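Local coordinates for protein NAF1 (Saccharomyces cerevisiae, PDB 2V3M) that acts as an assembly factor for box H/ACA small nucleolar ribonucleoproteins, binding RNA and giving way to GAR1 as the particles mature, at residues P16-D21 with R68-M73. Sequence-based numbering, arbitrary orientation.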
loop_
_atom_site.group_PDB
_atom_site.type_symbol
_atom_site.label_atom_id
_atom_site.label_comp_id
_atom_site.label_asym_id
_atom_site.label_seq_id
_atom_site.Cartn_x
_atom_site.Cartn_y
_atom_site.Cartn_z
ATOM N N PRO A 16 -17.078 -8.538 5.422
ATOM C CA PRO A 16 -16.915 -9.835 6.092
ATOM C C PRO A 16 -15.617 -9.976 6.971
ATOM O O PRO A 16 -14.547 -9.397 6.665
ATOM C CB PRO A 16 -16.867 -10.771 4.898
ATOM C CG PRO A 16 -15.867 -9.925 3.894
ATOM C CD PRO A 16 -16.085 -8.432 4.313
ATOM N N GLU A 17 -15.735 -10.796 8.021
ATOM C CA GLU A 17 -14.839 -10.868 9.116
ATOM C C GLU A 17 -14.673 -12.264 9.611
ATOM O O GLU A 17 -15.601 -13.069 9.627
ATOM C CB GLU A 17 -15.528 -10.145 10.186
ATOM C CG GLU A 17 -14.704 -9.912 11.271
ATOM C CD GLU A 17 -15.222 -8.795 12.093
ATOM O OE1 GLU A 17 -15.992 -7.980 11.595
ATOM O OE2 GLU A 17 -14.842 -8.706 13.253
ATOM N N LEU A 18 -13.492 -12.522 10.108
ATOM C CA LEU A 18 -13.100 -13.866 10.319
ATOM C C LEU A 18 -12.906 -14.168 11.772
ATOM O O LEU A 18 -12.143 -13.463 12.422
ATOM C CB LEU A 18 -11.746 -13.918 9.766
ATOM C CG LEU A 18 -11.210 -14.391 8.445
ATOM C CD1 LEU A 18 -11.092 -15.675 8.533
ATOM C CD2 LEU A 18 -12.002 -14.187 7.319
ATOM N N PRO A 19 -13.536 -15.257 12.272
ATOM C CA PRO A 19 -13.374 -15.565 13.682
ATOM C C PRO A 19 -11.901 -15.830 13.991
ATOM O O PRO A 19 -11.054 -16.085 13.129
ATOM C CB PRO A 19 -14.236 -16.821 13.901
ATOM C CG PRO A 19 -14.729 -17.198 12.588
ATOM C CD PRO A 19 -14.378 -16.234 11.552
ATOM N N GLU A 20 -11.584 -15.722 15.255
ATOM C CA GLU A 20 -10.239 -16.070 15.712
ATOM C C GLU A 20 -9.888 -17.545 15.611
ATOM O O GLU A 20 -8.784 -17.859 15.194
ATOM C CB GLU A 20 -10.119 -15.813 17.183
ATOM C CG GLU A 20 -9.836 -14.479 17.491
ATOM C CD GLU A 20 -10.101 -14.226 18.949
ATOM O OE1 GLU A 20 -10.016 -15.193 19.779
ATOM O OE2 GLU A 20 -10.405 -13.047 19.241
ATOM N N ASP A 21 -10.757 -18.457 16.070
ATOM C CA ASP A 21 -10.340 -19.860 16.029
ATOM C C ASP A 21 -10.379 -20.432 14.621
ATOM O O ASP A 21 -10.202 -21.629 14.460
ATOM C CB ASP A 21 -11.172 -20.738 16.943
ATOM C CG ASP A 21 -12.553 -20.537 16.745
ATOM O OD1 ASP A 21 -12.814 -19.422 16.445
ATOM O OD2 ASP A 21 -13.383 -21.424 16.861
ATOM N N ARG A 68 0.063 -21.597 5.923
ATOM C CA ARG A 68 -1.323 -21.461 6.300
ATOM C C ARG A 68 -1.655 -20.462 7.439
ATOM O O ARG A 68 -2.715 -20.514 8.051
ATOM C CB ARG A 68 -1.939 -22.817 6.532
ATOM C CG ARG A 68 -2.261 -23.553 5.265
ATOM C CD ARG A 68 -2.247 -25.013 5.459
ATOM N NE ARG A 68 -1.808 -25.684 4.233
ATOM C CZ ARG A 68 -2.624 -26.087 3.254
ATOM N NH1 ARG A 68 -3.925 -25.824 3.337
ATOM N NH2 ARG A 68 -2.157 -26.712 2.161
ATOM N N THR A 69 -0.745 -19.525 7.665
ATOM C CA THR A 69 -0.990 -18.423 8.538
ATOM C C THR A 69 -2.015 -17.581 7.800
ATOM O O THR A 69 -1.810 -17.128 6.685
ATOM C CB THR A 69 0.263 -17.612 8.815
ATOM O OG1 THR A 69 1.174 -18.398 9.595
ATOM C CG2 THR A 69 -0.128 -16.398 9.605
ATOM N N LEU A 70 -3.162 -17.403 8.426
ATOM C CA LEU A 70 -4.247 -16.704 7.823
ATOM C C LEU A 70 -4.033 -15.180 7.810
ATOM O O LEU A 70 -3.853 -14.596 8.918
ATOM C CB LEU A 70 -5.471 -17.015 8.628
ATOM C CG LEU A 70 -6.565 -15.921 8.479
ATOM C CD1 LEU A 70 -7.361 -16.237 7.237
ATOM C CD2 LEU A 70 -7.568 -15.692 9.704
ATOM N N ILE A 71 -4.089 -14.548 6.609
ATOM C CA ILE A 71 -3.958 -13.124 6.507
ATOM C C ILE A 71 -5.297 -12.408 6.691
ATOM O O ILE A 71 -5.577 -11.643 7.621
ATOM C CB ILE A 71 -3.404 -12.711 5.234
ATOM C CG1 ILE A 71 -1.962 -13.267 5.093
ATOM C CG2 ILE A 71 -3.507 -11.159 5.213
ATOM C CD1 ILE A 71 -1.273 -12.886 3.837
ATOM N N GLY A 72 -6.189 -12.702 5.796
ATOM C CA GLY A 72 -7.558 -12.199 6.000
ATOM C C GLY A 72 -8.269 -12.070 4.646
ATOM O O GLY A 72 -7.965 -12.718 3.620
HETATM N N MSE A 73 -9.295 -11.250 4.632
HETATM C CA MSE A 73 -10.241 -11.344 3.527
HETATM C C MSE A 73 -10.079 -10.160 2.650
HETATM O O MSE A 73 -9.766 -9.046 3.120
HETATM C CB MSE A 73 -11.567 -11.204 4.060
HETATM C CG MSE A 73 -12.502 -11.774 3.152
HETATM SE SE MSE A 73 -12.817 -13.013 4.536
HETATM C CE MSE A 73 -14.667 -13.309 4.629
#
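L18 drops its two methyl groups between L70 and M73, and this fork is the tightly packed part of the contact. CD2 of L18 lies against SE of M73, a selenomethionine, the two side chains meeting at a slant, while L18 CD1 approaches CD2 of L70 tip to tip at 3.7 Å. A branched leucine suits the place because one residue can serve two neighbours at once. M73 starts with CG anti to the backbone N (chi1 -158°), then bends at chi2 and chi3; the unbranched, flexible chain ends with its CE methyl beside the ring of P16. The rigid proline ring offers apolar carbons to that methyl, and CG of P16 lies 3.7 Å from CE of M73. All these meetings are apolar, and the backbones stay apart, with CA of L18 7.2 Å from CA of G72. The 16-21 loop, which precedes strand 30-40, thus lies along strand 70-73 of the Gar1-like domain without joining its antiparallel sheet. That strand is an outermost one in the chain and pairs with 62-65; its I71 and G72 stand opposite the single residue F63 of 62-65, a classic beta bulge. A side chain at the backbone angles of G72 would run into the carbonyl O of I71, so glycine fits there. An alanine in place of L18 would probably open a gap between L70 and M73, leaving the selenium and the L70 methyls without the L18 methyls that now lie against them. On the loose side, E17 points away from the strand, its exposed carboxylate suited to the solvent.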